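PDB 6SGF: beta-xylanase from Roseburia intestinalis L1-82, which probably cleaves internal beta-1,4-xylosidic linkages of xylan as a whole protein, this chain being its low-affinity xylan-binding module, of family CBM86. Local coordinates for residues D12-A17 and T44-I49; I68-Y73 and V107-T112. One frame throughout, in Å; residues are numbered along the deposited sequence.

Contact 1 (D12-A17 and T44-I49)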
loop_
_atom_site.group_PDB
_atom_site.type_symbol
_atom_site.label_atom_id
_atom_site.label_comp_id
_atom_site.label_asym_id
_atom_site.label_seq_id
_atom_site.Cartn_x
_atom_site.Cartn_y
_atom_site.Cartn_z
ATOM N N ASP B 12 -1.341 5.550 5.002
ATOM C CA ASP B 12 -0.773 6.233 6.159
ATOM C C ASP B 12 0.255 7.293 5.792
ATOM O O ASP B 12 0.640 8.078 6.666
ATOM C CB ASP B 12 -0.157 5.229 7.146
ATOM C CG ASP B 12 1.158 4.645 6.687
ATOM O OD1 ASP B 12 1.356 4.432 5.474
ATOM O OD2 ASP B 12 1.981 4.322 7.574
ATOM N N GLN B 13 0.664 7.385 4.527
ATOM C CA GLN B 13 1.578 8.443 4.112
ATOM C C GLN B 13 0.871 9.676 3.556
ATOM O O GLN B 13 1.534 10.684 3.311
ATOM C CB GLN B 13 2.553 7.905 3.060
ATOM C CG GLN B 13 3.313 6.673 3.458
ATOM C CD GLN B 13 4.242 6.194 2.353
ATOM O OE1 GLN B 13 3.861 5.404 1.496
ATOM N NE2 GLN B 13 5.471 6.685 2.368
ATOM N N LEU B 14 -0.450 9.635 3.403
ATOM C CA LEU B 14 -1.220 10.696 2.779
ATOM C C LEU B 14 -1.939 11.447 3.895
ATOM O O LEU B 14 -2.766 10.871 4.601
ATOM C CB LEU B 14 -2.197 10.105 1.759
ATOM C CG LEU B 14 -1.544 9.412 0.561
ATOM C CD1 LEU B 14 -2.598 8.715 -0.267
ATOM C CD2 LEU B 14 -0.795 10.460 -0.265
ATOM N N LYS B 15 -1.699 12.738 3.996
ATOM C CA LYS B 15 -2.347 13.574 5.026
ATOM C C LYS B 15 -3.544 14.297 4.434
ATOM O O LYS B 15 -3.450 14.740 3.340
ATOM C CB LYS B 15 -1.381 14.603 5.574
ATOM C CG LYS B 15 -0.694 14.160 6.841
ATOM C CD LYS B 15 0.603 13.486 6.593
ATOM C CE LYS B 15 1.180 12.876 7.853
ATOM N NZ LYS B 15 1.271 11.407 7.736
ATOM N N VAL B 16 -4.632 14.390 5.175
ATOM C CA VAL B 16 -5.835 15.032 4.660
ATOM C C VAL B 16 -5.615 16.549 4.647
ATOM O O VAL B 16 -5.300 17.162 5.665
ATOM C CB VAL B 16 -7.083 14.681 5.487
ATOM C CG1 VAL B 16 -8.303 15.516 4.984
ATOM C CG2 VAL B 16 -7.423 13.196 5.392
ATOM N N ALA B 17 -5.792 17.149 3.475
ATOM C CA ALA B 17 -5.710 18.605 3.354
ATOM C C ALA B 17 -7.068 19.274 3.604
ATOM O O ALA B 17 -7.151 20.354 4.207
ATOM C CB ALA B 17 -5.197 19.005 1.965
ATOM N N THR B 44 -2.765 15.658 0.588
ATOM C CA THR B 44 -1.488 16.179 0.142
ATOM C C THR B 44 -0.472 15.054 -0.010
ATOM O O THR B 44 -0.435 14.111 0.790
ATOM C CB THR B 44 -0.947 17.215 1.142
ATOM O OG1 THR B 44 -1.954 18.205 1.419
ATOM C CG2 THR B 44 0.307 17.901 0.549
ATOM N N LEU B 45 0.350 15.160 -1.044
ATOM C CA LEU B 45 1.412 14.186 -1.249
ATOM C C LEU B 45 2.611 14.542 -0.370
ATOM O O LEU B 45 2.847 15.715 -0.087
ATOM C CB LEU B 45 1.821 14.160 -2.710
ATOM C CG LEU B 45 0.758 13.753 -3.743
ATOM C CD1 LEU B 45 1.482 13.711 -5.090
ATOM C CD2 LEU B 45 0.111 12.428 -3.349
ATOM N N PRO B 46 3.383 13.556 0.079
ATOM C CA PRO B 46 4.569 13.893 0.893
ATOM C C PRO B 46 5.567 14.785 0.156
ATOM O O PRO B 46 6.347 15.494 0.802
ATOM C CB PRO B 46 5.171 12.521 1.233
ATOM C CG PRO B 46 4.084 11.550 1.012
ATOM C CD PRO B 46 3.215 12.107 -0.075
ATOM N N GLU B 47 5.563 14.777 -1.179
ATOM C CA GLU B 47 6.517 15.509 -2.016
ATOM C C GLU B 47 5.800 15.774 -3.312
ATOM O O GLU B 47 5.049 14.915 -3.739
ATOM C CB GLU B 47 7.735 14.618 -2.237
ATOM C CG GLU B 47 7.358 13.384 -3.122
ATOM C CD GLU B 47 7.598 12.078 -2.379
ATOM O OE1 GLU B 47 7.169 12.023 -1.193
ATOM O OE2 GLU B 47 8.242 11.161 -2.934
ATOM N N SER B 48 5.907 16.944 -3.896
ATOM C CA SER B 48 5.220 17.063 -5.166
ATOM C C SER B 48 6.072 16.474 -6.274
ATOM O O SER B 48 7.264 16.218 -6.107
ATOM C CB SER B 48 4.713 18.485 -5.351
ATOM O OG SER B 48 5.629 19.445 -4.801
ATOM N N ILE B 49 5.373 16.065 -7.317
ATOM C CA ILE B 49 5.887 15.382 -8.488
ATOM C C ILE B 49 5.488 16.259 -9.658
ATOM O O ILE B 49 4.339 16.711 -9.726
ATOM C CB ILE B 49 5.268 13.979 -8.622
ATOM C CG1 ILE B 49 5.477 13.194 -7.319
ATOM C CG2 ILE B 49 5.802 13.272 -9.811
ATOM C CD1 ILE B 49 4.525 12.009 -7.122
HETATM O O HOH W 1 1.476 13.380 2.824
#
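Q13 meets P46 through its backbone carbonyl, Q13 O lying 3.5 Å from CG of the proline ring, where the 3-10 turn ahead of strand 15-19 passes the corner at P46 and E47 in strand 40-50. The contact is the start of an antiparallel edge pairing in the five-stranded sheet of a beta-sandwich; beyond that corner the chain runs on in a different sheet or face. At the amide end of the Q13 side chain, Q13 OE1 accepts the backbone N-H of T10.

L14 supplies the apolar part. Its CD2 branch alone reaches across, 3.8 Å from CD2 of L45, and the two leucine side chains lie side by side, pointing the same way. The same L14 CD2 stands 3.8 Å from T44 O. Both leucines also touch F9, while L123 and V126 of strand 119-130 pack on L14 and F128 of that strand on L45, which places the pair on the interior side of the sheet.

K15 then makes the bridge with T44, an antiparallel hydrogen-bonded pair with one direct bond here: T44 N donates to K15 O over 3.0 Å, with 152° at the hydrogen. In place of a second direct bond, a water donates to Q13 O at 2.7 Å and to T44 O at 2.9 Å, and weakly accepts from K15 N, so it prolongs the pairing where the strands diverge.

Two residues further along each strand, the backbone of A17 is bonded to K42, and the A17 methyl points at the threonine. The T44 hydroxyl is anti to its own carbonyl carbon (chi1 -51°), which sets OG1 3.4 Å from A17 CB.

Contact 2 (I68-Y73 and V107-T112). With XYP (beta-D-xylopyranose), chain H.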
loop_
_atom_site.group_PDB
_atom_site.type_symbol
_atom_site.label_atom_id
_atom_site.label_comp_id
_atom_site.label_asym_id
_atom_site.label_seq_id
_atom_site.Cartn_x
_atom_site.Cartn_y
_atom_site.Cartn_z
ATOM N N ILE B 68 -17.186 6.128 -7.592
ATOM C CA ILE B 68 -16.317 7.196 -7.107
ATOM C C ILE B 68 -15.761 8.010 -8.273
ATOM O O ILE B 68 -15.626 7.537 -9.399
ATOM C CB ILE B 68 -15.140 6.688 -6.219
ATOM C CG1 ILE B 68 -14.241 5.679 -6.959
ATOM C CG2 ILE B 68 -15.661 6.109 -4.960
ATOM C CD1 ILE B 68 -13.077 5.219 -6.143
ATOM N N SER B 69 -15.393 9.248 -7.947
ATOM C CA SER B 69 -14.670 10.158 -8.811
ATOM C C SER B 69 -13.280 10.388 -8.236
ATOM O O SER B 69 -13.107 10.483 -7.016
ATOM C CB SER B 69 -15.449 11.471 -8.935
ATOM O OG SER B 69 -16.682 11.164 -9.586
ATOM N N LEU B 70 -12.288 10.418 -9.114
ATOM C CA LEU B 70 -10.896 10.512 -8.729
ATOM C C LEU B 70 -10.301 11.780 -9.328
ATOM O O LEU B 70 -10.591 12.134 -10.481
ATOM C CB LEU B 70 -10.131 9.281 -9.181
ATOM C CG LEU B 70 -10.707 7.961 -8.665
ATOM C CD1 LEU B 70 -10.002 6.791 -9.377
ATOM C CD2 LEU B 70 -10.623 7.801 -7.193
ATOM N N LYS B 71 -9.451 12.444 -8.560
ATOM C CA LYS B 71 -8.879 13.726 -8.948
ATOM C C LYS B 71 -7.374 13.763 -8.721
ATOM O O LYS B 71 -6.887 13.308 -7.687
ATOM C CB LYS B 71 -9.496 14.879 -8.140
ATOM C CG LYS B 71 -10.979 15.053 -8.333
ATOM C CD LYS B 71 -11.479 16.239 -7.476
ATOM C CE LYS B 71 -12.964 16.523 -7.647
ATOM N NZ LYS B 71 -13.246 17.853 -6.993
ATOM N N VAL B 72 -6.660 14.353 -9.671
ATOM C CA VAL B 72 -5.244 14.662 -9.558
ATOM C C VAL B 72 -5.126 16.180 -9.632
ATOM O O VAL B 72 -5.382 16.782 -10.678
ATOM C CB VAL B 72 -4.416 13.980 -10.642
ATOM C CG1 VAL B 72 -2.940 14.287 -10.437
ATOM C CG2 VAL B 72 -4.667 12.504 -10.612
ATOM N N TYR B 73 -4.715 16.797 -8.539
ATOM C CA TYR B 73 -4.615 18.251 -8.491
ATOM C C TYR B 73 -3.249 18.694 -9.003
ATOM O O TYR B 73 -2.258 17.960 -8.885
ATOM C CB TYR B 73 -4.779 18.752 -7.069
ATOM C CG TYR B 73 -6.124 18.572 -6.429
ATOM C CD1 TYR B 73 -6.543 17.335 -5.953
ATOM C CD2 TYR B 73 -6.958 19.668 -6.251
ATOM C CE1 TYR B 73 -7.755 17.190 -5.313
ATOM C CE2 TYR B 73 -8.154 19.547 -5.610
ATOM C CZ TYR B 73 -8.567 18.318 -5.160
ATOM O OH TYR B 73 -9.782 18.234 -4.535
ATOM N N VAL B 107 -4.171 14.635 -4.360
ATOM C CA VAL B 107 -5.160 13.788 -5.023
ATOM C C VAL B 107 -6.448 13.818 -4.207
ATOM O O VAL B 107 -6.477 14.276 -3.063
ATOM C CB VAL B 107 -4.662 12.339 -5.195
ATOM C CG1 VAL B 107 -3.398 12.329 -6.079
ATOM C CG2 VAL B 107 -4.426 11.687 -3.855
ATOM N N GLY B 108 -7.540 13.361 -4.821
ATOM C CA GLY B 108 -8.817 13.383 -4.143
ATOM C C GLY B 108 -9.759 12.288 -4.617
ATOM O O GLY B 108 -9.591 11.710 -5.700
ATOM N N ILE B 109 -10.751 12.016 -3.770
ATOM C CA ILE B 109 -11.853 11.111 -4.059
ATOM C C ILE B 109 -13.135 11.849 -3.715
ATOM O O ILE B 109 -13.202 12.504 -2.668
ATOM C CB ILE B 109 -11.773 9.797 -3.265
ATOM C CG1 ILE B 109 -10.517 9.017 -3.659
ATOM C CG2 ILE B 109 -13.094 9.005 -3.480
ATOM C CD1 ILE B 109 -10.342 7.695 -2.829
ATOM N N MET B 110 -14.127 11.766 -4.603
ATOM C CA MET B 110 -15.407 12.454 -4.476
ATOM C C MET B 110 -16.533 11.525 -4.938
ATOM O O MET B 110 -16.303 10.617 -5.733
ATOM C CB MET B 110 -15.388 13.738 -5.329
ATOM C CG MET B 110 -16.678 14.493 -5.376
ATOM S SD MET B 110 -16.535 15.961 -6.452
ATOM C CE MET B 110 -16.526 15.275 -8.099
ATOM N N ILE B 111 -17.759 11.756 -4.465
ATOM C CA ILE B 111 -18.927 11.054 -5.010
ATOM C C ILE B 111 -19.806 12.037 -5.775
ATOM O O ILE B 111 -19.916 13.211 -5.410
ATOM C CB ILE B 111 -19.761 10.329 -3.930
ATOM C CG1 ILE B 111 -20.255 11.288 -2.858
ATOM C CG2 ILE B 111 -18.946 9.174 -3.343
ATOM C CD1 ILE B 111 -21.682 10.949 -2.405
ATOM N N THR B 112 -20.453 11.537 -6.831
ATOM C CA THR B 112 -21.415 12.332 -7.589
ATOM C C THR B 112 -22.849 11.899 -7.348
ATOM O O THR B 112 -23.774 12.517 -7.897
ATOM C CB THR B 112 -21.140 12.265 -9.097
ATOM O OG1 THR B 112 -21.105 10.904 -9.518
ATOM C CG2 THR B 112 -19.811 12.916 -9.443
HETATM C C1 XYP H . -17.454 20.706 -6.176
HETATM C C2 XYP H . -16.416 19.674 -6.624
HETATM C C3 XYP H . -16.480 19.511 -8.103
HETATM C C4 XYP H . -17.892 19.306 -8.603
HETATM C C5 XYP H . -18.876 20.376 -8.109
HETATM O O2 XYP H . -15.138 20.078 -6.128
HETATM O O3 XYP H . -15.670 18.352 -8.454
HETATM O O4 XYP H . -17.822 19.323 -10.037
HETATM O O5 XYP H . -18.823 20.342 -6.646
HETATM O O HOH W 2 -18.749 9.341 -8.758
#
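The Y73 ring turns its edge, not a face, to the opposite strand: G108 N lies in the ring plane, 3.9 Å from Y73 CE1, with the carbonyl carbon of V107 close by at the same edge. K42 is the ring's cation-pi partner. A beta carbon built on G108 would come within 3.1 Å of Y73 CE1, so the missing side chain gives the ring its room.

The strands run antiparallel, 159° between their directions. Paired backbone bonds join S69 with M110 and K71 with G108, alternating with the non-hydrogen-bonded pairs L70-I109 and V72-V107. On the face of S69, K71 and M110 lies the xylan site. K71 is extended beyond CG, and its NZ donates to O3 of a xylose at 2.9 Å and, weakly, to O2; D78, in a salt bridge, and Q40 also hold NZ. M110 bends at chi3 (74°), bringing CE 3.8 Å from K71 CE, while its SD is 3.2 Å from the sugar O3. An alanine in place of K71 would probably leave D78 without its charged mate and the sugar O3 without this donor. A water bridges the hydroxyls of S69 and T112 beside the site.

On the other face, L70 CD2 packs 3.7 Å from I109 CG1, and F59 and Y94 of the second sheet cover L70. Within its own sheet the pair is interior: strand 68-73 is bonded onward to strand 84-88, and V107 to W43 of strand 40-50.

Overall arrangement
After strand 6-10 and a short 3-10 turn, L14 leads into strand 15-19, and contact 1 closes a loop of 26 residues, itself containing the pairing of 22-26 with 29-34, when strand 40-50 returns alongside. Only then does contact 2 open, and its 33-residue excursion ends when 107-112 pairs with 68-73. The two loops are therefore in series, neither nesting nor crossing. They come close in the shared sheet without touching, nearest atoms about 4 Å and centres about 15 Å apart, because strands 40-50 and 103-110 are neighbours. Contact 1 attaches the outermost strand 15-19, whereas contact 2 joins two inner strands and carries part of the glycan pocket.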